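Peroxiredoxin PRX1, mitochondrial (Saccharomyces cerevisiae, PDB 5YKJ) probably reduces peroxides in yeast mitochondria as a 1-Cys peroxiredoxin, its reactive thiol apparently being regenerated through the glutathione and thioredoxin systems. Local coordinates at residues A[187-190]-A[191-195]; A[71-74]-A[75-79]; A[56-60]-A[61-65]. One frame throughout, in Å; residues are numbered along the deposited sequence.

Contact 1: A[187-190]-A[191-195]; sequences PSVS and NDEAK
A capping box built from S190 and E193 starts helix 191-198, in the C-terminal domain of this 1-Cys peroxiredoxin. S190 is the N-cap, and each of the two residues gives its side chain to the backbone N-H of the other. S190 OG accepts from E193 N at 3.1 Å in a nearly straight bond. OG stands between its own backbone N and carbonyl carbon (chi1 77°), a position from which it turns in over the first turn and also lies against CB and CG of E193. In return, S190 N donates to E193 OE2 at 3.1 Å with an N-H...O angle of 168°. The bond arrives on the anti side of the carboxylate and 17° out of its plane. E193 sets CG anti to its carbonyl carbon and runs extended from there, which lets the carboxylate reach back to the residue before the helix. Behind the box, the first helical bond runs from A194 N to S190 O at a short 2.7 Å.

V189 crosses E193 obliquely just ahead of the cap. Its CG1 is 3.7 Å from E193 CB and meets A194 CB at 3.9 Å, a small apolar patch beside the capping bonds. A194 is buried there against I185 and F201. N191 turns its amide off to R209 and E203, and R209 also takes the carbonyl of V189; the approach to the cap is thus tied to strand 208-211, and the first helical residue to strands 208-211 and 202-205.

Two of the backbone N-H groups around the helix start, those of S190 and E193, find side-chain acceptors. The negative carboxylate lies at the amino end of the helix, where the helix dipole would probably favour its charged form.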
# COMPACT_ATOMS: atom_id res chain seq x y z
N PRO A 187 24.03 6.56 7.35
CA PRO A 187 25.41 6.27 7.71
C PRO A 187 26.35 6.19 6.53
O PRO A 187 27.51 6.38 6.70
CB PRO A 187 25.36 4.97 8.48
CG PRO A 187 24.00 4.52 8.47
CD PRO A 187 23.11 5.54 7.84
N SER A 188 25.83 5.95 5.36
CA SER A 188 26.65 5.87 4.17
C SER A 188 27.21 7.26 3.89
O SER A 188 28.13 7.39 3.13
CB SER A 188 25.89 5.35 2.99
OG SER A 188 24.82 6.17 2.71
N VAL A 189 26.65 8.28 4.52
CA VAL A 189 27.07 9.65 4.32
C VAL A 189 28.05 10.09 5.41
O VAL A 189 27.72 10.16 6.52
CB VAL A 189 25.86 10.63 4.33
CG1 VAL A 189 26.29 12.06 4.17
CG2 VAL A 189 24.91 10.28 3.22
N SER A 190 29.27 10.44 5.00
CA SER A 190 30.30 10.89 5.92
C SER A 190 29.95 12.23 6.52
O SER A 190 29.15 12.93 6.02
CB SER A 190 31.65 10.99 5.21
OG SER A 190 31.71 12.13 4.40
N ASN A 191 30.59 12.56 7.63
CA ASN A 191 30.32 13.82 8.27
C ASN A 191 30.61 15.01 7.33
O ASN A 191 29.89 15.92 7.33
CB ASN A 191 31.11 13.96 9.58
CG ASN A 191 30.37 13.37 10.81
OD1 ASN A 191 29.50 12.53 10.70
ND2 ASN A 191 30.80 13.77 11.96
N ASP A 192 31.68 14.94 6.56
CA ASP A 192 32.00 15.99 5.63
C ASP A 192 30.94 16.09 4.53
O ASP A 192 30.53 17.12 4.21
CB ASP A 192 33.37 15.82 5.01
CG ASP A 192 34.48 16.40 5.85
OD1 ASP A 192 34.21 17.05 6.85
OD2 ASP A 192 35.61 16.11 5.49
N GLU A 193 30.52 14.96 4.01
CA GLU A 193 29.47 14.88 2.99
C GLU A 193 28.18 15.40 3.60
O GLU A 193 27.44 16.06 2.97
CB GLU A 193 29.30 13.45 2.46
CG GLU A 193 30.28 12.94 1.40
CD GLU A 193 30.22 11.43 1.14
OE1 GLU A 193 30.68 11.00 0.06
OE2 GLU A 193 29.74 10.64 1.95
N ALA A 194 27.94 15.08 4.86
CA ALA A 194 26.78 15.57 5.53
C ALA A 194 26.78 17.09 5.70
O ALA A 194 25.75 17.72 5.64
CB ALA A 194 26.60 14.87 6.88
N LYS A 195 27.95 17.65 5.98
CA LYS A 195 28.03 19.07 6.13
C LYS A 195 27.73 19.71 4.77
O LYS A 195 27.14 20.69 4.70
CB LYS A 195 29.42 19.51 6.61
CG LYS A 195 29.65 19.29 8.09
CD LYS A 195 30.72 20.16 8.73
CE LYS A 195 31.91 20.25 7.83
NZ LYS A 195 33.07 20.74 8.58

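Contact 2: A[71-74]-A[75-79]; sequences EDVE and SHEKW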
# COMPACT_ATOMS: atom_id res chain seq x y z
N GLU A 71 -13.28 -12.59 -5.19
CA GLU A 71 -14.61 -12.73 -5.73
C GLU A 71 -14.62 -12.13 -7.14
O GLU A 71 -13.71 -11.54 -7.53
CB GLU A 71 -15.69 -12.05 -4.87
CG GLU A 71 -15.63 -12.38 -3.42
CD GLU A 71 -16.98 -12.55 -2.74
OE1 GLU A 71 -17.06 -12.63 -1.53
OE2 GLU A 71 -17.98 -12.54 -3.44
N ASP A 72 -15.70 -12.34 -7.86
CA ASP A 72 -15.84 -11.80 -9.19
C ASP A 72 -16.18 -10.31 -9.21
O ASP A 72 -16.53 -9.77 -8.23
CB ASP A 72 -16.77 -12.66 -10.06
CG ASP A 72 -18.21 -12.68 -9.58
OD1 ASP A 72 -18.70 -11.78 -8.99
OD2 ASP A 72 -18.82 -13.70 -9.84
N VAL A 73 -16.03 -9.67 -10.34
CA VAL A 73 -16.28 -8.27 -10.49
C VAL A 73 -17.74 -7.94 -10.20
O VAL A 73 -18.02 -6.96 -9.63
CB VAL A 73 -15.87 -7.79 -11.87
CG1 VAL A 73 -16.29 -6.36 -12.08
CG2 VAL A 73 -14.36 -7.84 -12.00
N GLU A 74 -18.62 -8.81 -10.61
CA GLU A 74 -20.02 -8.55 -10.36
C GLU A 74 -20.27 -8.43 -8.87
O GLU A 74 -20.97 -7.57 -8.44
CB GLU A 74 -20.88 -9.64 -10.96
CG GLU A 74 -22.28 -9.68 -10.44
CD GLU A 74 -23.24 -10.47 -11.30
OE1 GLU A 74 -22.79 -11.21 -12.19
OE2 GLU A 74 -24.45 -10.29 -11.08
N SER A 75 -19.66 -9.30 -8.10
CA SER A 75 -19.81 -9.22 -6.67
C SER A 75 -19.20 -7.92 -6.15
O SER A 75 -19.78 -7.24 -5.37
CB SER A 75 -19.22 -10.45 -6.02
OG SER A 75 -19.13 -10.26 -4.64
N HIS A 76 -18.03 -7.56 -6.65
CA HIS A 76 -17.37 -6.34 -6.22
C HIS A 76 -18.21 -5.11 -6.52
O HIS A 76 -18.19 -4.21 -5.77
CB HIS A 76 -16.01 -6.17 -6.88
CG HIS A 76 -15.00 -7.18 -6.49
ND1 HIS A 76 -15.22 -8.11 -5.52
CD2 HIS A 76 -13.76 -7.39 -6.95
CE1 HIS A 76 -14.14 -8.87 -5.42
NE2 HIS A 76 -13.25 -8.45 -6.27
N GLU A 77 -18.90 -5.11 -7.65
CA GLU A 77 -19.73 -3.98 -7.98
C GLU A 77 -20.85 -3.75 -6.95
O GLU A 77 -21.06 -2.65 -6.55
CB GLU A 77 -20.29 -4.13 -9.38
CG GLU A 77 -19.29 -3.72 -10.45
CD GLU A 77 -19.63 -4.17 -11.86
OE1 GLU A 77 -20.49 -4.98 -12.04
OE2 GLU A 77 -18.93 -3.76 -12.77
N LYS A 78 -21.50 -4.82 -6.53
CA LYS A 78 -22.52 -4.74 -5.51
C LYS A 78 -21.93 -4.28 -4.18
O LYS A 78 -22.49 -3.52 -3.48
CB LYS A 78 -23.20 -6.09 -5.28
CG LYS A 78 -23.92 -6.67 -6.47
CD LYS A 78 -24.41 -8.11 -6.23
CE LYS A 78 -23.34 -9.13 -5.75
NZ LYS A 78 -23.32 -10.53 -6.33
N TRP A 79 -20.74 -4.80 -3.86
CA TRP A 79 -20.05 -4.44 -2.63
C TRP A 79 -19.74 -2.93 -2.65
O TRP A 79 -19.93 -2.29 -1.70
CB TRP A 79 -18.77 -5.27 -2.50
CG TRP A 79 -18.05 -5.19 -1.18
CD1 TRP A 79 -18.61 -4.96 0.01
CD2 TRP A 79 -16.67 -5.35 -0.95
NE1 TRP A 79 -17.67 -4.94 0.98
CE2 TRP A 79 -16.46 -5.16 0.40
CE3 TRP A 79 -15.58 -5.58 -1.76
CZ2 TRP A 79 -15.22 -5.24 0.98
CZ3 TRP A 79 -14.35 -5.66 -1.18
CH2 TRP A 79 -14.18 -5.49 0.17
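S75 and E71 meet through their polar ends, hydrogen-bonded at 2.8 Å between S75 OG and E71 OE2. S75 OG is placed by its torsion, anti to the backbone N (chi1 169°), which turns it back toward the residues before the helix.

D72 is the N-cap. Its OD1 accepts from S75 N at 2.8 Å, the donor arriving nearly along the C-O axis of the carboxylate, while D72 O accepts from H76 N at 3.1 Å as the first helical bond, in the carbonyl plane. The same carbonyl oxygen sits over one face of the H76 ring, 3.4 Å above its plane and offset toward the rim. E71 adds its CB, 3.6 Å from H76 CE1. Further along, the E77 side chain runs at a slant past V73, its OE2 3.8 Å from V73 CG1.

The second shell fixes these groups. D39 is the common partner of three of them: its carboxylate is hydrogen-bonded with S75 OG and H76 ND1 and its backbone N with E71 OE1, while H76 NE2 pairs with the carbonyl of I97. With both ring nitrogens engaged, the flat H76 ring is held against rotation. A phenylalanine in place of H76 would probably leave the D39 carboxylate and the I97 carbonyl without the ring nitrogens that pair with them.

The cap belongs to the beta-alpha-beta unit of strand 63-69, helix 73-87 and strand 96-98 in the thioredoxin-like fold. H76 bridges from the helix start to strand 96-98, while W79, one turn on, bonds to T45 and packs against F40 in the segment that carries C44.

Contact 3: A[56-60]-A[61-65]; sequences PEFDK and RNVKL
E57 and R61 are joined by a salt bridge, R61 NH1 to E57 OE2 at 2.9 Å, with K60 NZ on the other carboxylate oxygen, OE1, also at 2.9 Å. R61 has CG anti to its carbonyl carbon and runs extended to NE, which carries the guanidinium back to E57. NH1 comes from above the E57 carboxylate, while both of its acceptors, OE2 and the E57 carbonyl, lie in the guanidinium plane; the two flat groups stand 71° apart. R61 NE pairs with D161, so the arginine ties E57 to helix 153-169.

Backbone bonds form a Schellman motif that ends the helix. V63 N donates to F58 O at 3.1 Å, and N62 N to D59 O at 3.0 Å. N62 takes the positive phi (56°) of the C-prime position. F58 O also accepts R61 N, the two donors coming from opposite faces of its carbonyl plane. A water joins D59 OD1 to V63 O, and D59 OD2 forms a salt bridge with K55.

Apolar contact centres on the F58 ring. L65 CD2 lies over one face as a CH-pi contact, 3.9 Å from the ring centroid and 8° off its normal. L65 CD1 meets F58 CD2, and V63 CG1 lies 4.0 Å from F58 CD1.

F58 also packs on helix 153-169, while V63 and L65 rest on strand 30-36, the parallel neighbour of strand 63-69.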
# COMPACT_ATOMS: atom_id res chain seq x y z
N PRO A 56 -8.41 11.53 -1.77
CA PRO A 56 -7.73 12.81 -2.06
C PRO A 56 -6.37 12.94 -1.39
O PRO A 56 -5.53 13.59 -1.92
CB PRO A 56 -8.70 13.88 -1.51
CG PRO A 56 -10.03 13.24 -1.64
CD PRO A 56 -9.82 11.78 -1.39
N GLU A 57 -6.25 12.35 -0.22
CA GLU A 57 -5.01 12.34 0.53
C GLU A 57 -3.95 11.55 -0.26
O GLU A 57 -2.81 11.91 -0.27
CB GLU A 57 -5.18 11.76 1.92
CG GLU A 57 -5.75 12.74 2.89
CD GLU A 57 -5.03 14.07 2.87
OE1 GLU A 57 -5.59 15.05 2.38
OE2 GLU A 57 -3.92 14.10 3.34
N PHE A 58 -4.36 10.45 -0.87
CA PHE A 58 -3.49 9.67 -1.69
C PHE A 58 -3.19 10.34 -3.05
O PHE A 58 -2.10 10.34 -3.50
CB PHE A 58 -4.00 8.22 -1.82
CG PHE A 58 -4.03 7.49 -0.52
CD1 PHE A 58 -2.95 6.80 -0.13
CD2 PHE A 58 -5.15 7.43 0.24
CE1 PHE A 58 -2.93 6.09 1.03
CE2 PHE A 58 -5.14 6.74 1.42
CZ PHE A 58 -4.02 6.05 1.82
N ASP A 59 -4.21 10.96 -3.64
CA ASP A 59 -4.01 11.61 -4.89
C ASP A 59 -2.92 12.68 -4.78
O ASP A 59 -2.11 12.79 -5.63
CB ASP A 59 -5.30 12.31 -5.32
CG ASP A 59 -6.39 11.36 -5.75
OD1 ASP A 59 -6.11 10.26 -6.18
OD2 ASP A 59 -7.53 11.78 -5.71
N LYS A 60 -2.94 13.43 -3.71
CA LYS A 60 -1.98 14.50 -3.59
C LYS A 60 -0.56 14.03 -3.38
O LYS A 60 0.35 14.79 -3.52
CB LYS A 60 -2.41 15.50 -2.55
CG LYS A 60 -2.28 15.05 -1.16
CD LYS A 60 -2.41 16.16 -0.17
CE LYS A 60 -3.81 16.68 0.03
NZ LYS A 60 -3.80 17.18 1.42
N ARG A 61 -0.41 12.76 -3.04
CA ARG A 61 0.90 12.21 -2.86
C ARG A 61 1.32 11.38 -4.07
O ARG A 61 2.21 10.66 -3.99
CB ARG A 61 0.93 11.37 -1.61
CG ARG A 61 0.69 12.16 -0.32
CD ARG A 61 0.35 11.25 0.82
NE ARG A 61 0.48 11.85 2.13
CZ ARG A 61 -0.45 12.53 2.77
NH1 ARG A 61 -1.62 12.76 2.26
NH2 ARG A 61 -0.16 13.01 3.94
N ASN A 62 0.60 11.51 -5.18
CA ASN A 62 0.88 10.72 -6.37
C ASN A 62 0.83 9.21 -6.09
O ASN A 62 1.65 8.50 -6.52
CB ASN A 62 2.19 11.09 -7.05
CG ASN A 62 2.31 10.51 -8.42
OD1 ASN A 62 1.36 10.40 -9.12
ND2 ASN A 62 3.52 10.15 -8.79
N VAL A 63 -0.16 8.80 -5.32
CA VAL A 63 -0.38 7.41 -4.98
C VAL A 63 -1.75 6.93 -5.51
O VAL A 63 -2.71 7.53 -5.26
CB VAL A 63 -0.37 7.19 -3.46
CG1 VAL A 63 -0.58 5.73 -3.14
CG2 VAL A 63 0.92 7.68 -2.84
N LYS A 64 -1.75 5.81 -6.22
CA LYS A 64 -2.94 5.19 -6.72
C LYS A 64 -3.26 3.97 -5.85
O LYS A 64 -2.41 3.21 -5.54
CB LYS A 64 -2.74 4.71 -8.13
CG LYS A 64 -2.65 5.84 -9.12
CD LYS A 64 -2.72 5.41 -10.56
CE LYS A 64 -2.55 6.64 -11.40
NZ LYS A 64 -1.57 6.52 -12.47
N LEU A 65 -4.52 3.86 -5.49
CA LEU A 65 -5.03 2.78 -4.69
C LEU A 65 -5.60 1.71 -5.59
O LEU A 65 -6.04 1.94 -6.66
CB LEU A 65 -6.11 3.28 -3.72
CG LEU A 65 -5.70 4.35 -2.74
CD1 LEU A 65 -6.89 5.03 -2.12
CD2 LEU A 65 -4.92 3.71 -1.64
O HOH W 1 -5.35 7.94 -5.24

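How the contacts relate
From the N terminus the order is contact 3, contact 2, contact 1, in series, with none nested or crossed. Contact 3 closes the turn between helix 55-59 and strand 63-69, an inner strand of the five-stranded sheet. That strand leads directly into helix 73-87, whose start is contact 2; the centres of these two contacts lie about 24 Å apart, and both belong to the thioredoxin-like peroxiredoxin core. They sit at the two ends of strand 63-69, contact 3 at its beginning and contact 2 just after it. Contact 1, in the C-terminal domain, starts helix 191-198 beyond the long helix 153-169. It lies on the opposite side of the chain's centre from contact 2, with about 53 Å between centres.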